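Local structure of listeriolysin O (Listeria monocytogenes, 4CDB) at residues 16-19 and 20-24; 24-27 and 28-32; 96-100 and 101-105; 234-237 and 238-242. The protein binds cholesterol-containing host membranes and, after a major conformational change, inserts into them as an oligomeric pore that lyses the cell. All coordinates share one frame; numbering follows the deposited sequence.

Contact 1. Residues 16-19 and 20-24; sequences EKKH and ADEID
Glu22 folds back over the turn that carries Lys18 and His19, one turn earlier in the alpha-helix 14-28, so this is an i to i+3 and i to i+4 contact on a single helix. Backbone bonds set the spacing: Glu22 N donates to Lys18 O at 2.9 Å, and Ala20, Asp21 and Ile23 repeat the pattern with Glu16, Lys17 and His19. From CB, which lies close to the carbonyl oxygens of both Lys18 and His19, the side chain of Glu22 turns back along the helix because CG stands opposite its own carbonyl carbon (chi1 -70°). CG then presses on Lys18 O at 3.2 Å, and CD passes the same oxygen more loosely. The carboxylate splits its two oxygens between neighbours. OE2 meets the aliphatic end of Lys18, 3.5 Å from CE, while the ammonium NZ stays 4.3 Å from OE2, too far for a salt bridge; their attraction is probably modest on this solvent-facing side. OE1 lies at the edge of the His19 imidazole, near the ring plane, with the carboxylate turned 54° from the ring. His19 ND1 is 3.7 Å from that oxygen, and it is buried without a hydrogen-bond partner in the model. On the opposite side of the turn, Ala20 is buried against Lys12 and Arg227. A water closes the gap along the helix, donating one hydrogen to Glu22 OE1 at 2.9 Å and the other to His19 O, which already accepts from Ile23 N.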
# COMPACT_ATOMS: atom_id res chain seq x y z
N GLU A 16 9.29 18.57 48.26
CA GLU A 16 9.48 17.96 46.95
C GLU A 16 8.79 16.60 46.90
O GLU A 16 8.25 16.21 45.86
CB GLU A 16 10.97 17.84 46.62
CG GLU A 16 11.62 19.16 46.22
CD GLU A 16 13.13 19.10 46.17
OE1 GLU A 16 13.71 18.06 46.54
OE2 GLU A 16 13.75 20.10 45.75
N LYS A 17 8.79 15.89 48.02
CA LYS A 17 8.10 14.62 48.13
C LYS A 17 6.59 14.84 48.09
O LYS A 17 5.86 14.06 47.49
CB LYS A 17 8.49 13.89 49.41
CG LYS A 17 9.95 13.48 49.47
CD LYS A 17 10.23 12.68 50.73
CE LYS A 17 11.68 12.22 50.78
NZ LYS A 17 11.96 11.47 52.03
N LYS A 18 6.15 15.90 48.74
CA LYS A 18 4.74 16.28 48.72
C LYS A 18 4.28 16.62 47.30
O LYS A 18 3.20 16.21 46.88
CB LYS A 18 4.48 17.46 49.67
CG LYS A 18 3.02 17.86 49.78
CD LYS A 18 2.84 19.14 50.59
CE LYS A 18 1.38 19.57 50.62
NZ LYS A 18 1.21 20.91 51.26
N HIS A 19 5.10 17.36 46.56
CA HIS A 19 4.76 17.72 45.19
C HIS A 19 4.71 16.49 44.28
O HIS A 19 3.85 16.39 43.41
CB HIS A 19 5.76 18.75 44.63
CG HIS A 19 5.66 20.10 45.26
ND1 HIS A 19 4.49 20.59 45.81
CD2 HIS A 19 6.59 21.07 45.44
CE1 HIS A 19 4.70 21.79 46.29
NE2 HIS A 19 5.97 22.11 46.08
N ALA A 20 5.63 15.56 44.50
CA ALA A 20 5.67 14.33 43.71
C ALA A 20 4.41 13.51 43.95
O ALA A 20 3.82 12.96 43.02
CB ALA A 20 6.92 13.51 44.05
N ASP A 21 3.99 13.44 45.21
CA ASP A 21 2.78 12.73 45.58
C ASP A 21 1.53 13.40 45.00
O ASP A 21 0.61 12.73 44.56
CB ASP A 21 2.67 12.62 47.10
CG ASP A 21 1.38 11.97 47.55
OD1 ASP A 21 1.33 10.73 47.59
OD2 ASP A 21 0.42 12.70 47.88
N GLU A 22 1.52 14.73 44.99
CA GLU A 22 0.42 15.47 44.38
C GLU A 22 0.34 15.20 42.88
O GLU A 22 -0.75 15.08 42.32
CB GLU A 22 0.56 16.98 44.62
CG GLU A 22 0.33 17.41 46.06
CD GLU A 22 0.55 18.90 46.25
OE1 GLU A 22 1.02 19.55 45.30
OE2 GLU A 22 0.26 19.41 47.35
N ILE A 23 1.49 15.10 42.23
CA ILE A 23 1.53 14.77 40.81
C ILE A 23 0.97 13.38 40.55
O ILE A 23 0.17 13.18 39.64
CB ILE A 23 2.96 14.90 40.22
CG1 ILE A 23 3.39 16.37 40.19
CG2 ILE A 23 3.02 14.33 38.82
CD1 ILE A 23 4.85 16.58 39.83
N ASP A 24 1.40 12.41 41.37
CA ASP A 24 0.90 11.04 41.26
C ASP A 24 -0.62 10.98 41.30
O ASP A 24 -1.25 10.39 40.43
CB ASP A 24 1.48 10.16 42.37
CG ASP A 24 2.95 9.84 42.16
OD1 ASP A 24 3.40 9.85 40.99
OD2 ASP A 24 3.64 9.57 43.16
O HOH W 1 2.62 19.08 42.93

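Contact 2. Residues 24-27 and 28-32; sequences DKYI and QGLDY. With NA (sodium ion), chain P.
Asp24 O receives Gln28 N at 2.9 Å with an N-H...O angle of 162°, a straight bond in the last full turn of helix 14-28. The side chain of Gln28 lies against the same oxygen: CG comes within 3.1 Å of Asp24 O, as its first torsion (chi1 -70°) sends the chain back along the helix. The amide then passes the bent chain of Lys25 without bonding to it. Past Gln28 the bonding changes to i+3 to i. Gly29 N makes a weak bond to Tyr26 O, and Leu30 N reaches Ile27 O at 3.1 Å, the donor standing well above the carbonyl plane. Leu30 tucks back under this end. Its CG touches Tyr26 O, and methyl CD2 sits over one face of the Tyr26 ring near the rim, 4.1 Å from CZ, while CD1 faces Ile27 CG2. Pro252 packs against both Ile27 and Leu30, and the phenol of Tyr26 bonds to Val246 O, which anchors the far end of the ring. The chain then runs extended to Tyr32, whose OH binds a sodium ion at 2.5 Å together with Asp356. Direct coordination makes the phenol oxygen itself a ligand of the cation; the ion would probably polarise the O-H bond, while the carboxylate of Asp356 supplies negative charge to the same site.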
# COMPACT_ATOMS: atom_id res chain seq x y z
N ASP A 24 1.40 12.41 41.37
CA ASP A 24 0.90 11.04 41.26
C ASP A 24 -0.62 10.98 41.30
O ASP A 24 -1.25 10.39 40.43
CB ASP A 24 1.48 10.16 42.37
CG ASP A 24 2.95 9.84 42.16
OD1 ASP A 24 3.40 9.85 40.99
OD2 ASP A 24 3.64 9.57 43.16
N LYS A 25 -1.21 11.61 42.32
CA LYS A 25 -2.66 11.58 42.51
C LYS A 25 -3.41 12.33 41.41
O LYS A 25 -4.53 11.95 41.06
CB LYS A 25 -3.03 12.14 43.89
CG LYS A 25 -2.33 11.43 45.04
CD LYS A 25 -2.53 9.93 44.95
CE LYS A 25 -1.65 9.19 45.95
NZ LYS A 25 -1.96 9.58 47.35
N TYR A 26 -2.81 13.39 40.89
CA TYR A 26 -3.43 14.15 39.81
C TYR A 26 -3.51 13.32 38.52
O TYR A 26 -4.55 13.27 37.87
CB TYR A 26 -2.69 15.47 39.55
CG TYR A 26 -3.21 16.22 38.34
CD1 TYR A 26 -4.42 16.90 38.39
CD2 TYR A 26 -2.48 16.26 37.16
CE1 TYR A 26 -4.90 17.58 37.28
CE2 TYR A 26 -2.94 16.94 36.05
CZ TYR A 26 -4.15 17.60 36.12
OH TYR A 26 -4.62 18.28 35.02
N ILE A 27 -2.40 12.68 38.17
CA ILE A 27 -2.36 11.88 36.95
C ILE A 27 -3.22 10.62 37.09
O ILE A 27 -3.94 10.25 36.17
CB ILE A 27 -0.91 11.52 36.56
CG1 ILE A 27 -0.11 12.79 36.26
CG2 ILE A 27 -0.88 10.58 35.36
CD1 ILE A 27 1.33 12.53 35.85
N GLN A 28 -3.15 9.98 38.26
CA GLN A 28 -3.96 8.80 38.53
C GLN A 28 -5.45 9.13 38.60
O GLN A 28 -6.29 8.25 38.48
CB GLN A 28 -3.51 8.12 39.83
CG GLN A 28 -2.14 7.45 39.74
CD GLN A 28 -1.63 6.96 41.09
OE1 GLN A 28 -2.29 7.12 42.12
NE2 GLN A 28 -0.44 6.37 41.09
N GLY A 29 -5.77 10.41 38.78
CA GLY A 29 -7.15 10.84 38.85
C GLY A 29 -7.74 11.17 37.49
O GLY A 29 -8.94 11.42 37.37
N LEU A 30 -6.90 11.16 36.46
CA LEU A 30 -7.34 11.49 35.11
C LEU A 30 -8.20 10.37 34.52
O LEU A 30 -7.71 9.27 34.27
CB LEU A 30 -6.14 11.77 34.21
CG LEU A 30 -5.25 12.95 34.62
CD1 LEU A 30 -4.11 13.13 33.62
CD2 LEU A 30 -6.07 14.22 34.73
N ASP A 31 -9.48 10.66 34.31
CA ASP A 31 -10.40 9.70 33.74
C ASP A 31 -10.53 9.85 32.23
O ASP A 31 -10.93 10.90 31.73
CB ASP A 31 -11.78 9.81 34.40
CG ASP A 31 -11.81 9.22 35.79
OD1 ASP A 31 -11.84 7.97 35.90
OD2 ASP A 31 -11.81 9.99 36.78
N TYR A 32 -10.18 8.79 31.50
CA TYR A 32 -10.33 8.76 30.06
C TYR A 32 -10.35 7.32 29.57
O TYR A 32 -9.84 6.42 30.24
CB TYR A 32 -9.20 9.54 29.37
CG TYR A 32 -7.81 9.04 29.70
CD1 TYR A 32 -7.11 9.56 30.78
CD2 TYR A 32 -7.19 8.07 28.93
CE1 TYR A 32 -5.83 9.11 31.09
CE2 TYR A 32 -5.92 7.62 29.23
CZ TYR A 32 -5.24 8.14 30.31
OH TYR A 32 -3.97 7.70 30.61
NA NA P . -3.99 5.23 30.77

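Contact 3. Residues 96-100 and 101-105; sequences NSELV and ENQPD
Glu98 CG lies 3.5 Å from Asp105 OD2, so the aliphatic part of one acidic side chain touches the carboxylate of another. Glu98 is bent at its second torsion (chi2 -66°), which turns its carboxylate towards Glu101 and Gln103, though OE2 stays 4.3 Å from Asp105 OD1. On the Glu101 side OE1 stands 3.6 Å from Glu101 OE2, the two carboxylate planes nearly perpendicular. This closeness would favour a raised pKa for at least one of the pair. Glu101 pays for its position with a first torsion far from any staggered value (chi1 -108°), which lays its carboxylate beside Ser97 O. A water joins the group, donating to Glu101 OE2 at 2.6 Å and accepting from Ser97 OG; its approach to Glu98 OE1 is too short to be relied on. The backbone underneath is a short helix closed at both ends. Asn96 is its N-cap, with OD1 accepting Glu98 N from above the amide plane at 3.1 Å. A Schellman motif ends it: Gln103 N bonds to Glu98 O at 2.9 Å, Asn102 N bonds weakly to Leu99 O, and Asn102 takes a positive phi of 58°. Its side-chain OD1 is held by Ala186 N. After the turn, Pro104 CB meets Leu99 CD1 at 3.7 Å, and Tyr349 touches both residues. A second water accepts from Asp105 N; its approach to Asn96 OD1 is short and less certain. Asn96 ND2 goes to Asn250.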
# COMPACT_ATOMS: atom_id res chain seq x y z
N ASN A 96 -2.81 13.37 22.20
CA ASN A 96 -3.95 13.99 21.52
C ASN A 96 -3.87 13.87 20.00
O ASN A 96 -3.12 13.05 19.48
CB ASN A 96 -4.10 15.46 21.94
CG ASN A 96 -2.81 16.25 21.77
OD1 ASN A 96 -1.97 15.93 20.93
ND2 ASN A 96 -2.65 17.30 22.57
N SER A 97 -4.63 14.71 19.30
CA SER A 97 -4.69 14.66 17.85
C SER A 97 -3.35 14.97 17.18
O SER A 97 -3.08 14.53 16.07
CB SER A 97 -5.77 15.61 17.32
OG SER A 97 -5.54 16.93 17.78
N GLU A 98 -2.51 15.74 17.87
CA GLU A 98 -1.20 16.11 17.34
C GLU A 98 -0.25 14.91 17.30
O GLU A 98 0.65 14.86 16.46
CB GLU A 98 -0.58 17.25 18.14
CG GLU A 98 -1.30 18.58 18.00
CD GLU A 98 -1.21 19.15 16.59
OE1 GLU A 98 -2.01 18.74 15.73
OE2 GLU A 98 -0.33 20.01 16.36
N LEU A 99 -0.45 13.97 18.21
CA LEU A 99 0.29 12.72 18.18
C LEU A 99 -0.16 11.87 17.00
O LEU A 99 0.64 11.18 16.37
CB LEU A 99 0.11 11.94 19.49
CG LEU A 99 0.81 10.58 19.58
CD1 LEU A 99 2.29 10.73 19.29
CD2 LEU A 99 0.60 9.97 20.96
N VAL A 100 -1.46 11.93 16.71
CA VAL A 100 -2.02 11.22 15.56
C VAL A 100 -1.51 11.85 14.27
O VAL A 100 -1.25 11.16 13.28
CB VAL A 100 -3.56 11.24 15.59
CG1 VAL A 100 -4.14 10.54 14.37
CG2 VAL A 100 -4.07 10.59 16.86
N GLU A 101 -1.34 13.17 14.28
CA GLU A 101 -0.81 13.90 13.13
C GLU A 101 0.70 13.71 12.97
O GLU A 101 1.31 14.35 12.11
CB GLU A 101 -1.12 15.39 13.24
CG GLU A 101 -2.19 15.89 12.27
CD GLU A 101 -3.57 15.92 12.89
OE1 GLU A 101 -4.20 14.85 13.02
OE2 GLU A 101 -4.03 17.02 13.25
N ASN A 102 1.28 12.84 13.79
CA ASN A 102 2.72 12.57 13.76
C ASN A 102 3.58 13.81 13.98
O ASN A 102 4.66 13.94 13.41
CB ASN A 102 3.13 11.86 12.46
CG ASN A 102 2.54 10.47 12.35
OD1 ASN A 102 2.16 10.03 11.27
ND2 ASN A 102 2.46 9.77 13.48
N GLN A 103 3.07 14.74 14.79
CA GLN A 103 3.85 15.88 15.24
C GLN A 103 3.43 16.25 16.67
O GLN A 103 2.90 17.33 16.91
CB GLN A 103 3.70 17.07 14.29
CG GLN A 103 2.27 17.38 13.86
CD GLN A 103 2.18 18.61 12.97
OE1 GLN A 103 3.06 18.85 12.13
NE2 GLN A 103 1.13 19.39 13.14
N PRO A 104 3.70 15.33 17.62
CA PRO A 104 3.16 15.46 18.98
C PRO A 104 3.69 16.67 19.74
O PRO A 104 4.83 17.11 19.53
CB PRO A 104 3.61 14.16 19.65
CG PRO A 104 4.86 13.79 18.93
CD PRO A 104 4.63 14.20 17.50
N ASP A 105 2.86 17.21 20.62
CA ASP A 105 3.28 18.28 21.52
C ASP A 105 4.12 17.67 22.64
O ASP A 105 3.69 16.75 23.33
CB ASP A 105 2.06 18.99 22.11
CG ASP A 105 1.19 19.64 21.05
OD1 ASP A 105 1.75 20.29 20.14
OD2 ASP A 105 -0.05 19.50 21.13
O HOH W 2 0.50 15.57 21.27
O HOH W 3 -4.33 18.04 15.67

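Contact 4. Residues 234-237 and 238-242; sequences KAVT and KEQLQ. With NA (sodium ion), chain O.
The side-chain amide of Gln240 lies between Thr237 on one face and a sodium ion towards the other. Thr237 OG1 stands over the first face, 3.5 Å from Gln240 CD, and Thr237 N also approaches from that side, standing above the amide oxygen. The sodium binds OE1 at 2.5 Å, displaced from the amide plane in the opposite sense, and a water is a further ligand. Val236 CA presses on the same oxygen, 3.3 Å from Gln240 OE1, while NE2 turns towards Ala235 O. An extended chain beyond CG (chi2 170°) carries the amide back past the helix start to these groups. Thr237 is the N-cap of helix 238-243, and with Gln240 it forms a capping box. Its OG1 sits between its own N and carbonyl carbon (chi1 62°), where it can accept from Gln240 N; at 3.4 Å this bond is weak. The return bond, Thr237 N to Gln240 OE1, is equally long and weak, and its acceptor is shared with the cation, which probably draws electron density from it. Leu241 N bonds to Thr237 O at 3.3 Å, the first regular turn of the helix. On the buried side, Val236 CG1 meets Leu241 CD2 at 3.9 Å, the two side chains at about a right angle. Val109 and Phe232 touch Leu241 there as well.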
# COMPACT_ATOMS: atom_id res chain seq x y z
N LYS A 234 12.35 17.38 40.20
CA LYS A 234 11.88 17.59 41.56
C LYS A 234 11.23 18.96 41.78
O LYS A 234 10.58 19.18 42.80
CB LYS A 234 13.03 17.41 42.55
CG LYS A 234 14.17 18.40 42.37
CD LYS A 234 15.34 18.04 43.27
CE LYS A 234 16.49 19.02 43.11
NZ LYS A 234 17.68 18.64 43.92
N ALA A 235 11.40 19.86 40.82
CA ALA A 235 10.83 21.20 40.93
C ALA A 235 9.47 21.31 40.25
O ALA A 235 8.80 22.34 40.35
CB ALA A 235 11.79 22.24 40.36
N VAL A 236 9.06 20.25 39.55
CA VAL A 236 7.78 20.27 38.85
C VAL A 236 6.62 20.05 39.82
O VAL A 236 6.72 19.24 40.74
CB VAL A 236 7.73 19.19 37.74
CG1 VAL A 236 6.42 19.29 36.95
CG2 VAL A 236 8.92 19.35 36.80
N THR A 237 5.54 20.80 39.62
CA THR A 237 4.35 20.68 40.46
C THR A 237 3.12 20.35 39.63
O THR A 237 3.14 20.44 38.40
CB THR A 237 4.09 21.97 41.27
OG1 THR A 237 3.85 23.06 40.37
CG2 THR A 237 5.29 22.30 42.14
N LYS A 238 2.05 19.96 40.31
CA LYS A 238 0.77 19.67 39.67
C LYS A 238 0.24 20.92 38.98
O LYS A 238 -0.33 20.85 37.89
CB LYS A 238 -0.24 19.17 40.70
CG LYS A 238 -1.69 19.19 40.24
CD LYS A 238 -2.62 18.65 41.31
CE LYS A 238 -2.44 19.39 42.63
NZ LYS A 238 -3.32 18.85 43.70
N GLU A 239 0.44 22.07 39.62
CA GLU A 239 -0.03 23.34 39.07
C GLU A 239 0.62 23.66 37.73
O GLU A 239 -0.03 24.14 36.81
CB GLU A 239 0.23 24.49 40.06
CG GLU A 239 -0.75 24.54 41.23
CD GLU A 239 -0.61 23.37 42.18
OE1 GLU A 239 0.49 22.78 42.25
OE2 GLU A 239 -1.60 23.04 42.86
N GLN A 240 1.92 23.38 37.63
CA GLN A 240 2.64 23.60 36.38
C GLN A 240 2.10 22.71 35.26
O GLN A 240 1.93 23.16 34.13
CB GLN A 240 4.14 23.39 36.57
CG GLN A 240 4.77 24.37 37.54
CD GLN A 240 6.20 24.00 37.91
OE1 GLN A 240 6.77 23.06 37.35
NE2 GLN A 240 6.78 24.74 38.84
N LEU A 241 1.84 21.45 35.58
CA LEU A 241 1.32 20.50 34.60
C LEU A 241 -0.06 20.90 34.11
O LEU A 241 -0.37 20.77 32.93
CB LEU A 241 1.28 19.08 35.19
CG LEU A 241 2.63 18.46 35.53
CD1 LEU A 241 2.46 17.03 36.02
CD2 LEU A 241 3.57 18.52 34.33
N GLN A 242 -0.89 21.40 35.02
CA GLN A 242 -2.23 21.86 34.66
C GLN A 242 -2.16 23.05 33.71
O GLN A 242 -2.90 23.11 32.73
CB GLN A 242 -3.05 22.24 35.89
CG GLN A 242 -3.44 21.08 36.77
CD GLN A 242 -4.54 21.44 37.76
OE1 GLN A 242 -5.34 22.34 37.51
NE2 GLN A 242 -4.57 20.74 38.89
NA NA O . 7.10 22.84 34.89
O HOH W 4 9.84 22.30 34.48

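How the contacts relate
Contacts 1 and 2 follow one another on helix 14-28 and share Asp24, whose carboxylate is tied to Arg227 and Ser229. Contact 4 lies against both. Its centre is about 9 Å from that of contact 1, where Ile23 CD1 packs on Val236 O at 3.4 Å and His19 CD2 on Thr237 CG2. Against contact 2, Tyr26 CB meets Lys238 CD at 3.6 Å. Contact 3 touches none of them; its nearest atoms are about 10 Å from contact 2. Contacts 2 and 4 bind different sodium ions. None of the four contacts includes the conserved undecapeptide or the cholesterol-binding pair Thr477 and Leu478.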